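Local coordinates for flagellar basal body rod modification protein (Helicobacter pylori 26695, PDB 4ZZF), which is probably required for assembly of the flagellar hook, for which it may serve as a scaffold, this chain being a truncated form that includes its Ig-like domain, at residues Lys66-Phe71 against Leu125-Met130; Gly75-Glu78 against Lys82-Lys85; Tyr94-Asp97 against Gln102-Gln105. All blocks are in the same frame, centred on the assembly; numbering follows the deposited sequence.

Interaction 1 of 3, residues Lys66-Phe71 against Leu125-Met130; sequences KGYINF and LRMGEM
The ring of Y68 lies flat against the backbone of G128, whose CA sits 3.6 Å from the ring centroid and 7° off the ring normal, a CH-pi contact over the face. With chi1 at -73° the ring stands beside its own backbone N, anti to the carbonyl carbon, and is carried over G128. The peptide N of G128 comes down on that same face nearer the rim, 3.3 Å from Y68 CE2. Farther out, Y68 OH passes 3.2 Å from M127 CB. N70 and E129 meet at about a right angle, N70 OD1 lying 3.6 Å from E129 CG. A water ties them together: it donates to N70 OD1 (2.9 Å) and accepts from E129 N (3.0 Å). G128 and E129 are the central residues of a type II' turn from M127 to M130, closed by M130 N to M127 O at 3.1 Å. With no side chain on G128, the ring can settle directly on the turn. In the next shell, Y68 OH is hydrogen-bonded to E112 O, G128 N to E114 OE1, and F30 meets the Y68 ring edge-to-face. Strand 67-73 of the Ig-like domain thus rests on the 122-127/130-133 hairpin mainly through one aromatic face and a water bridge, without direct hydrogen bonding between the segments.

Interaction 2 of 3, residues Gly75-Glu78 against Lys82-Lys85; sequences GTNE and KVPK
T76 and K82 face each other in a single backbone bridge with their CA atoms 4.2 Å apart, and the one hydrogen bond across it runs from V83 N to G75 O at 3.0 Å, nearly straight at 169° and close to the line of the carbonyl. The same oxygen also receives a CA-H...O contact from K82 CA at 3.4 Å. V83 straddles segment 75-78 with its two methyls: CG2 packs 3.3 Å from G75 O, while CG1, anti to its own carbonyl carbon at chi1 -58°, reaches N77 and lies 3.7 Å from N77 CB. The aliphatic part of K82 slants across T76, with K82 CG 4.0 Å from T76 CG2. The polar ends turn to other partners. T76 OG1 bonds to D74 OD1 and K55 NZ, and K82 NZ reaches N22 O. An Asx turn, N77 OD1 to K79 N, with G80 N and E81 N on the same oxygen, holds the backbone of 79-81. The two segments form the neck of the loop that carries the chain from strand 67-73 to strand 86-94 of the Ig-like domain, and V83 leans from this neck onto V54 of strand 53-58.

Interaction 3 of 3, residues Tyr94-Asp97 against Gln102-Gln105; sequences YNLD and QYLQ
Three backbone hydrogen bonds join Y94-D97 to Q102-Q105. Y94 and L104 form an antiparallel hydrogen-bonded pair in which Y94 N gives to L104 O at 3.2 Å, while the return bond from L104 N to Y94 O is bent to 123° and weak. Beyond it, D97 N reaches Q102 O at 2.9 Å, arriving from above the carbonyl plane. The main apolar contacts are two CH-pi pairs. L104 CB lies over a face of the Y94 ring, offset toward the rim and 4.0 Å from its centroid; chi1 of 69°, between backbone N and carbonyl carbon, swings this ring under L104 CB. L96 CB sits over a face of the Y103 ring, 3.8 Å from the centroid and 16° off the normal, and Y103 CD2 approaches L96 N at 3.6 Å. One water completes the set, accepting from Y94 OH and donating to Q105 O, each at 2.7 Å. Y103 OH bonds to V41 N, N95 holds D36 N and K34 O through its amide, and D97 OD2 takes S100 N within the turn. At the loop end of the beta hairpin of strands 86-94 and 104-107, the backbone bonding is thus uneven; the two tyrosine faces supply apolar cover beside it, while each hydroxyl keeps a polar partner.

Interactions 2 and 3 are local closures of loops at strand ends, each joining segments four or five residues apart in the chain, whereas interaction 1 joins parts more than fifty residues apart and enclosing both. The two closures lie about 27 Å from one another, centre to centre, and share strand 86-94: 75-78/82-85 leads into it, 94-97/102-105 leaves it. Both are partly buried and use direct main-chain hydrogen bonds, one at the neck of the first loop and three at the second. Interaction 1, nearer the chain centre yet largely a surface contact, relies on a ring face and a water instead, and brings a different sheet against the Ig-like domain.

Interaction 1 of 3, residues Lys66-Phe71 against Leu125-Met130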
ATOM      1  N   LYS A  66       7.065   4.583  23.831  1.00 41.55           N
ATOM      2  CA  LYS A  66       6.620   5.156  22.558  1.00 40.51           C
ATOM      3  C   LYS A  66       5.321   4.498  22.081  1.00 43.85           C
ATOM      4  O   LYS A  66       4.878   3.505  22.656  1.00 43.17           O
ATOM      5  CB  LYS A  66       7.694   5.003  21.479  1.00 40.78           C
ATOM      6  CG  LYS A  66       7.877   3.581  20.975  1.00 45.22           C
ATOM      7  CD  LYS A  66       8.975   3.509  19.895  1.00 48.92           C
ATOM      8  CE  LYS A  66       8.508   4.167  18.602  1.00 55.85           C
ATOM      9  NZ  LYS A  66       9.577   4.322  17.569  1.00 65.95           N
ATOM     10  N   GLY A  67       4.721   5.041  21.024  1.00 41.15           N
ATOM     11  CA  GLY A  67       3.466   4.507  20.522  1.00 42.65           C
ATOM     12  C   GLY A  67       2.303   5.019  21.351  1.00 40.24           C
ATOM     13  O   GLY A  67       2.373   6.116  21.906  1.00 39.46           O
ATOM     14  N   TYR A  68       1.231   4.234  21.420  1.00 40.76           N
ATOM     15  CA  TYR A  68       0.054   4.596  22.200  1.00 40.36           C
ATOM     16  C   TYR A  68       0.278   4.314  23.679  1.00 41.21           C
ATOM     17  O   TYR A  68       0.637   3.207  24.059  1.00 42.72           O
ATOM     18  CB  TYR A  68      -1.179   3.836  21.713  1.00 36.60           C
ATOM     19  CG  TYR A  68      -1.718   4.315  20.373  1.00 39.90           C
ATOM     20  CD1 TYR A  68      -2.415   5.513  20.269  1.00 38.18           C
ATOM     21  CD2 TYR A  68      -1.548   3.557  19.227  1.00 37.77           C
ATOM     22  CE1 TYR A  68      -2.916   5.947  19.056  1.00 40.33           C
ATOM     23  CE2 TYR A  68      -2.043   3.974  18.016  1.00 38.39           C
ATOM     24  CZ  TYR A  68      -2.720   5.167  17.930  1.00 40.47           C
ATOM     25  OH  TYR A  68      -3.189   5.574  16.713  1.00 35.49           O
ATOM     26  N   ILE A  69       0.057   5.321  24.513  1.00 41.72           N
ATOM     27  CA  ILE A  69       0.136   5.147  25.959  1.00 43.31           C
ATOM     28  C   ILE A  69      -1.204   5.558  26.575  1.00 44.26           C
ATOM     29  O   ILE A  69      -1.781   6.574  26.182  1.00 42.91           O
ATOM     30  CB  ILE A  69       1.294   5.973  26.564  1.00 40.17           C
ATOM     31  CG1 ILE A  69       2.614   5.611  25.882  1.00 44.68           C
ATOM     32  CG2 ILE A  69       1.424   5.732  28.072  1.00 42.72           C
ATOM     33  CD1 ILE A  69       3.784   6.502  26.291  1.00 39.57           C
ATOM     34  N   ASN A  70      -1.712   4.771  27.524  1.00 43.58           N
ATOM     35  CA  ASN A  70      -2.993   5.095  28.157  1.00 43.18           C
ATOM     36  C   ASN A  70      -2.817   5.873  29.448  1.00 41.17           C
ATOM     37  O   ASN A  70      -1.951   5.574  30.259  1.00 41.23           O
ATOM     38  CB  ASN A  70      -3.804   3.833  28.429  1.00 41.64           C
ATOM     39  CG  ASN A  70      -3.991   3.005  27.189  1.00 46.96           C
ATOM     40  OD1 ASN A  70      -4.574   3.461  26.207  1.00 51.89           O
ATOM     41  ND2 ASN A  70      -3.482   1.787  27.213  1.00 49.47           N
ATOM     42  N   PHE A  71      -3.642   6.891  29.617  1.00 43.85           N
ATOM     43  CA  PHE A  71      -3.564   7.747  30.782  1.00 44.10           C
ATOM     44  C   PHE A  71      -4.929   7.856  31.435  1.00 50.48           C
ATOM     45  O   PHE A  71      -5.940   7.474  30.840  1.00 50.69           O
ATOM     46  CB  PHE A  71      -3.062   9.137  30.404  1.00 43.45           C
ATOM     47  CG  PHE A  71      -1.709   9.144  29.733  1.00 41.74           C
ATOM     48  CD1 PHE A  71      -0.549   9.219  30.485  1.00 39.58           C
ATOM     49  CD2 PHE A  71      -1.608   9.098  28.348  1.00 42.51           C
ATOM     50  CE1 PHE A  71       0.689   9.248  29.869  1.00 41.98           C
ATOM     51  CE2 PHE A  71      -0.376   9.121  27.723  1.00 42.41           C
ATOM     52  CZ  PHE A  71       0.776   9.193  28.484  1.00 40.64           C
ATOM     53  N   LEU A 125     -11.559   3.541  11.720  1.00 43.64           N
ATOM     54  CA  LEU A 125     -10.133   3.414  11.971  1.00 42.12           C
ATOM     55  C   LEU A 125      -9.873   3.031  13.418  1.00 42.95           C
ATOM     56  O   LEU A 125     -10.368   3.692  14.333  1.00 43.31           O
ATOM     57  CB  LEU A 125      -9.421   4.723  11.666  1.00 42.11           C
ATOM     58  CG  LEU A 125      -9.593   5.349  10.295  1.00 46.25           C
ATOM     59  CD1 LEU A 125      -8.944   6.742  10.310  1.00 42.41           C
ATOM     60  CD2 LEU A 125      -8.946   4.442   9.252  1.00 47.67           C
ATOM     61  N   ARG A 126      -9.091   1.986  13.642  1.00 37.50           N
ATOM     62  CA  ARG A 126      -8.663   1.701  14.998  1.00 44.91           C
ATOM     63  C   ARG A 126      -7.325   2.369  15.263  1.00 41.25           C
ATOM     64  O   ARG A 126      -6.335   2.084  14.592  1.00 40.22           O
ATOM     65  CB  ARG A 126      -8.559   0.200  15.268  1.00 44.61           C
ATOM     66  CG  ARG A 126      -8.080  -0.088  16.705  1.00 50.50           C
ATOM     67  CD  ARG A 126      -7.542  -1.504  16.885  1.00 51.90           C
ATOM     68  NE  ARG A 126      -8.559  -2.520  16.620  1.00 63.12           N
ATOM     69  CZ  ARG A 126      -9.548  -2.829  17.461  1.00 67.33           C
ATOM     70  NH1 ARG A 126      -9.654  -2.187  18.634  1.00 63.77           N
ATOM     71  NH2 ARG A 126     -10.438  -3.772  17.131  1.00 58.15           N
ATOM     72  N   MET A 127      -7.321   3.258  16.251  1.00 43.10           N
ATOM     73  CA  MET A 127      -6.150   4.040  16.639  1.00 38.28           C
ATOM     74  C   MET A 127      -5.958   3.952  18.144  1.00 39.16           C
ATOM     75  O   MET A 127      -6.530   4.734  18.895  1.00 42.28           O
ATOM     76  CB  MET A 127      -6.314   5.499  16.206  1.00 35.93           C
ATOM     77  CG  MET A 127      -6.630   5.649  14.724  1.00 41.66           C
ATOM     78  SD  MET A 127      -7.080   7.313  14.201  1.00 42.75           S
ATOM     79  CE  MET A 127      -5.716   8.254  14.876  1.00 34.31           C
ATOM     80  N   GLY A 128      -5.154   2.995  18.581  1.00 36.89           N
ATOM     81  CA  GLY A 128      -5.026   2.723  19.996  1.00 45.33           C
ATOM     82  C   GLY A 128      -6.378   2.263  20.504  1.00 47.86           C
ATOM     83  O   GLY A 128      -7.040   1.456  19.859  1.00 43.86           O
ATOM     84  N   GLU A 129      -6.801   2.797  21.642  1.00 50.08           N
ATOM     85  CA  GLU A 129      -8.116   2.469  22.191  1.00 53.71           C
ATOM     86  C   GLU A 129      -9.276   3.166  21.471  1.00 52.76           C
ATOM     87  O   GLU A 129     -10.428   2.808  21.685  1.00 53.47           O
ATOM     88  CB  GLU A 129      -8.159   2.818  23.679  1.00 58.62           C
ATOM     89  CG  GLU A 129      -7.319   1.894  24.552  1.00 58.48           C
ATOM     90  CD  GLU A 129      -7.846   0.471  24.548  1.00 63.97           C
ATOM     91  OE1 GLU A 129      -9.079   0.301  24.445  1.00 63.49           O
ATOM     92  OE2 GLU A 129      -7.030  -0.476  24.643  1.00 68.13           O
ATOM     93  N   MET A 130      -8.987   4.154  20.625  1.00 47.98           N
ATOM     94  CA  MET A 130     -10.061   4.883  19.957  1.00 45.83           C
ATOM     95  C   MET A 130     -10.484   4.202  18.659  1.00 47.11           C
ATOM     96  O   MET A 130      -9.674   3.608  17.942  1.00 47.06           O
ATOM     97  CB  MET A 130      -9.654   6.332  19.674  1.00 44.88           C
ATOM     98  CG  MET A 130      -9.243   7.114  20.914  1.00 55.35           C
ATOM     99  SD  MET A 130      -8.846   8.848  20.566  1.00 61.88           S
ATOM    100  CE  MET A 130     -10.369   9.380  19.795  1.00 52.75           C
TER
HETATM  101  O   HOH W   1      -4.432   3.371  23.330  1.00 49.05           O

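Interaction 2 of 3, residues Gly75-Glu78 against Lys82-Lys85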
ATOM      1  N   GLY A  75     -10.243  14.392  36.635  1.00 56.28           N
ATOM      2  CA  GLY A  75     -11.162  15.480  36.380  1.00 55.55           C
ATOM      3  C   GLY A  75     -10.960  16.675  37.293  1.00 59.36           C
ATOM      4  O   GLY A  75     -11.831  17.548  37.373  1.00 60.47           O
ATOM      5  N   THR A  76      -9.815  16.725  37.975  1.00 60.45           N
ATOM      6  CA  THR A  76      -9.487  17.865  38.835  1.00 64.93           C
ATOM      7  C   THR A  76      -8.545  18.849  38.147  1.00 62.56           C
ATOM      8  O   THR A  76      -7.750  18.477  37.274  1.00 59.46           O
ATOM      9  CB  THR A  76      -8.846  17.418  40.171  1.00 63.96           C
ATOM     10  OG1 THR A  76      -7.572  16.806  39.919  1.00 66.34           O
ATOM     11  CG2 THR A  76      -9.757  16.430  40.909  1.00 62.93           C
ATOM     12  N   ASN A  77      -8.655  20.116  38.531  1.00 64.78           N
ATOM     13  CA  ASN A  77      -7.682  21.108  38.103  1.00 61.79           C
ATOM     14  C   ASN A  77      -6.449  21.060  39.006  1.00 66.05           C
ATOM     15  O   ASN A  77      -6.274  20.125  39.805  1.00 64.19           O
ATOM     16  CB  ASN A  77      -8.289  22.517  38.068  1.00 62.16           C
ATOM     17  CG  ASN A  77      -8.815  22.982  39.424  1.00 70.30           C
ATOM     18  OD1 ASN A  77      -8.473  22.435  40.475  1.00 67.52           O
ATOM     19  ND2 ASN A  77      -9.651  24.017  39.396  1.00 69.48           N
ATOM     20  N   GLU A  78      -5.587  22.060  38.869  1.00 64.04           N
ATOM     21  CA  GLU A  78      -4.283  21.979  39.501  1.00 66.17           C
ATOM     22  C   GLU A  78      -4.375  22.113  41.025  1.00 72.31           C
ATOM     23  O   GLU A  78      -3.433  21.759  41.731  1.00 72.33           O
ATOM     24  CB  GLU A  78      -3.341  23.029  38.914  1.00 64.96           C
ATOM     25  CG  GLU A  78      -1.904  22.518  38.786  1.00 74.32           C
ATOM     26  CD  GLU A  78      -1.801  21.146  38.104  1.00 68.26           C
ATOM     27  OE1 GLU A  78      -1.975  21.084  36.868  1.00 59.14           O
ATOM     28  OE2 GLU A  78      -1.535  20.137  38.801  1.00 71.37           O
ATOM     29  N   LYS A  82     -12.739  19.449  41.290  1.00 67.91           N
ATOM     30  CA  LYS A  82     -13.338  18.856  40.095  1.00 63.75           C
ATOM     31  C   LYS A  82     -13.960  19.922  39.202  1.00 64.64           C
ATOM     32  O   LYS A  82     -14.804  20.702  39.642  1.00 65.76           O
ATOM     33  CB  LYS A  82     -14.375  17.791  40.463  1.00 65.57           C
ATOM     34  CG  LYS A  82     -13.733  16.514  41.005  1.00 68.40           C
ATOM     35  CD  LYS A  82     -14.508  15.263  40.613  1.00 70.92           C
ATOM     36  CE  LYS A  82     -13.752  14.006  41.041  1.00 70.87           C
ATOM     37  NZ  LYS A  82     -14.445  12.745  40.632  1.00 78.74           N
ATOM     38  N   VAL A  83     -13.526  19.935  37.942  1.00 61.08           N
ATOM     39  CA  VAL A  83     -13.887  20.970  36.973  1.00 59.00           C
ATOM     40  C   VAL A  83     -15.263  20.742  36.341  1.00 60.76           C
ATOM     41  O   VAL A  83     -15.806  19.637  36.425  1.00 58.49           O
ATOM     42  CB  VAL A  83     -12.837  21.035  35.868  1.00 61.83           C
ATOM     43  CG1 VAL A  83     -11.459  21.330  36.476  1.00 62.57           C
ATOM     44  CG2 VAL A  83     -12.832  19.719  35.090  1.00 61.98           C
ATOM     45  N   PRO A  84     -15.840  21.787  35.712  1.00 56.60           N
ATOM     46  CA  PRO A  84     -17.155  21.606  35.073  1.00 63.17           C
ATOM     47  C   PRO A  84     -17.161  20.509  34.006  1.00 64.62           C
ATOM     48  O   PRO A  84     -16.153  20.284  33.335  1.00 61.20           O
ATOM     49  CB  PRO A  84     -17.450  22.980  34.446  1.00 58.85           C
ATOM     50  CG  PRO A  84     -16.171  23.745  34.519  1.00 61.70           C
ATOM     51  CD  PRO A  84     -15.412  23.194  35.683  1.00 58.66           C
ATOM     52  N   LYS A  85     -18.288  19.816  33.880  1.00 63.40           N
ATOM     53  CA  LYS A  85     -18.411  18.769  32.882  1.00 61.70           C
ATOM     54  C   LYS A  85     -18.289  19.397  31.503  1.00 58.99           C
ATOM     55  O   LYS A  85     -18.564  20.582  31.325  1.00 58.55           O
ATOM     56  CB  LYS A  85     -19.738  18.011  33.021  1.00 60.87           C
ATOM     57  CG  LYS A  85     -20.985  18.800  32.622  1.00 61.86           C
ATOM     58  CD  LYS A  85     -22.277  18.016  32.928  1.00 62.94           C
ATOM     59  CE  LYS A  85     -22.765  17.204  31.730  1.00 63.70           C
ATOM     60  NZ  LYS A  85     -24.095  16.534  31.966  1.00 63.26           N
TER

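Interaction 3 of 3, residues Tyr94-Asp97 against Gln102-Gln105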
ATOM      1  N   TYR A  94       6.864  16.840  24.303  1.00 37.74           N
ATOM      2  CA  TYR A  94       7.931  15.964  24.768  1.00 37.10           C
ATOM      3  C   TYR A  94       9.137  16.064  23.835  1.00 37.60           C
ATOM      4  O   TYR A  94       9.005  16.520  22.693  1.00 35.38           O
ATOM      5  CB  TYR A  94       7.436  14.517  24.867  1.00 36.47           C
ATOM      6  CG  TYR A  94       7.155  13.896  23.515  1.00 37.55           C
ATOM      7  CD1 TYR A  94       6.089  14.333  22.733  1.00 36.92           C
ATOM      8  CD2 TYR A  94       7.963  12.888  23.011  1.00 36.43           C
ATOM      9  CE1 TYR A  94       5.835  13.776  21.487  1.00 36.00           C
ATOM     10  CE2 TYR A  94       7.709  12.320  21.766  1.00 33.74           C
ATOM     11  CZ  TYR A  94       6.653  12.771  21.009  1.00 36.27           C
ATOM     12  OH  TYR A  94       6.409  12.222  19.766  1.00 34.07           O
ATOM     13  N   ASN A  95      10.305  15.684  24.357  1.00 37.17           N
ATOM     14  CA  ASN A  95      11.562  15.665  23.605  1.00 37.07           C
ATOM     15  C   ASN A  95      11.944  17.013  23.029  1.00 34.31           C
ATOM     16  O   ASN A  95      11.935  17.199  21.827  1.00 36.61           O
ATOM     17  CB  ASN A  95      11.487  14.622  22.486  1.00 34.14           C
ATOM     18  CG  ASN A  95      11.427  13.210  23.027  1.00 34.15           C
ATOM     19  OD1 ASN A  95      11.312  13.020  24.234  1.00 36.18           O
ATOM     20  ND2 ASN A  95      11.509  12.218  22.147  1.00 35.26           N
ATOM     21  N   LEU A  96      12.271  17.949  23.908  1.00 38.28           N
ATOM     22  CA  LEU A  96      12.724  19.277  23.508  1.00 41.15           C
ATOM     23  C   LEU A  96      13.962  19.158  22.632  1.00 43.92           C
ATOM     24  O   LEU A  96      14.901  18.435  22.975  1.00 41.15           O
ATOM     25  CB  LEU A  96      13.028  20.122  24.744  1.00 39.30           C
ATOM     26  CG  LEU A  96      13.794  21.426  24.558  1.00 44.05           C
ATOM     27  CD1 LEU A  96      12.915  22.434  23.842  1.00 46.73           C
ATOM     28  CD2 LEU A  96      14.250  21.979  25.909  1.00 41.15           C
ATOM     29  N   ASP A  97      13.956  19.836  21.492  1.00 44.75           N
ATOM     30  CA  ASP A  97      15.102  19.771  20.596  1.00 47.10           C
ATOM     31  C   ASP A  97      16.104  20.897  20.883  1.00 48.47           C
ATOM     32  O   ASP A  97      15.719  22.044  21.063  1.00 48.66           O
ATOM     33  CB  ASP A  97      14.647  19.820  19.140  1.00 47.00           C
ATOM     34  CG  ASP A  97      15.815  19.748  18.162  1.00 49.48           C
ATOM     35  OD1 ASP A  97      16.297  18.635  17.882  1.00 49.46           O
ATOM     36  OD2 ASP A  97      16.256  20.806  17.685  1.00 49.48           O
ATOM     37  N   GLN A 102      12.392  23.741  20.398  1.00 46.83           N
ATOM     38  CA  GLN A 102      10.982  23.347  20.403  1.00 45.15           C
ATOM     39  C   GLN A 102      10.737  21.868  20.756  1.00 43.88           C
ATOM     40  O   GLN A 102      11.549  21.003  20.441  1.00 43.04           O
ATOM     41  CB  GLN A 102      10.377  23.646  19.042  1.00 48.92           C
ATOM     42  CG  GLN A 102      10.262  25.132  18.753  1.00 55.32           C
ATOM     43  CD  GLN A 102       9.550  25.398  17.450  1.00 63.56           C
ATOM     44  OE1 GLN A 102       9.634  24.597  16.505  1.00 60.04           O
ATOM     45  NE2 GLN A 102       8.823  26.517  17.390  1.00 65.32           N
ATOM     46  N   TYR A 103       9.598  21.588  21.388  1.00 45.91           N
ATOM     47  CA  TYR A 103       9.188  20.217  21.700  1.00 37.93           C
ATOM     48  C   TYR A 103       8.449  19.555  20.540  1.00 39.52           C
ATOM     49  O   TYR A 103       7.748  20.228  19.797  1.00 38.78           O
ATOM     50  CB  TYR A 103       8.251  20.196  22.910  1.00 39.93           C
ATOM     51  CG  TYR A 103       8.854  20.506  24.254  1.00 43.23           C
ATOM     52  CD1 TYR A 103       8.990  21.829  24.701  1.00 45.01           C
ATOM     53  CD2 TYR A 103       9.242  19.486  25.103  1.00 39.09           C
ATOM     54  CE1 TYR A 103       9.523  22.114  25.957  1.00 42.19           C
ATOM     55  CE2 TYR A 103       9.770  19.760  26.357  1.00 41.65           C
ATOM     56  CZ  TYR A 103       9.911  21.067  26.779  1.00 38.25           C
ATOM     57  OH  TYR A 103      10.434  21.301  28.031  1.00 42.04           O
ATOM     58  N   LEU A 104       8.568  18.237  20.409  1.00 38.28           N
ATOM     59  CA  LEU A 104       7.617  17.488  19.589  1.00 35.55           C
ATOM     60  C   LEU A 104       6.220  17.614  20.197  1.00 38.89           C
ATOM     61  O   LEU A 104       6.072  17.842  21.398  1.00 35.10           O
ATOM     62  CB  LEU A 104       7.996  16.021  19.494  1.00 36.72           C
ATOM     63  CG  LEU A 104       9.343  15.669  18.857  1.00 40.63           C
ATOM     64  CD1 LEU A 104       9.511  14.140  18.784  1.00 36.35           C
ATOM     65  CD2 LEU A 104       9.442  16.304  17.471  1.00 38.80           C
ATOM     66  N   GLN A 105       5.192  17.465  19.375  1.00 36.42           N
ATOM     67  CA  GLN A 105       3.831  17.541  19.888  1.00 39.25           C
ATOM     68  C   GLN A 105       3.011  16.323  19.544  1.00 37.11           C
ATOM     69  O   GLN A 105       3.258  15.653  18.546  1.00 35.27           O
ATOM     70  CB  GLN A 105       3.134  18.777  19.346  1.00 39.11           C
ATOM     71  CG  GLN A 105       3.961  20.022  19.543  1.00 44.90           C
ATOM     72  CD  GLN A 105       3.119  21.261  19.525  1.00 58.08           C
ATOM     73  OE1 GLN A 105       2.463  21.565  18.525  1.00 68.68           O
ATOM     74  NE2 GLN A 105       3.105  21.981  20.642  1.00 65.45           N
TER
HETATM   75  O   HOH W   2       5.055  13.735  17.977  1.00 40.62           O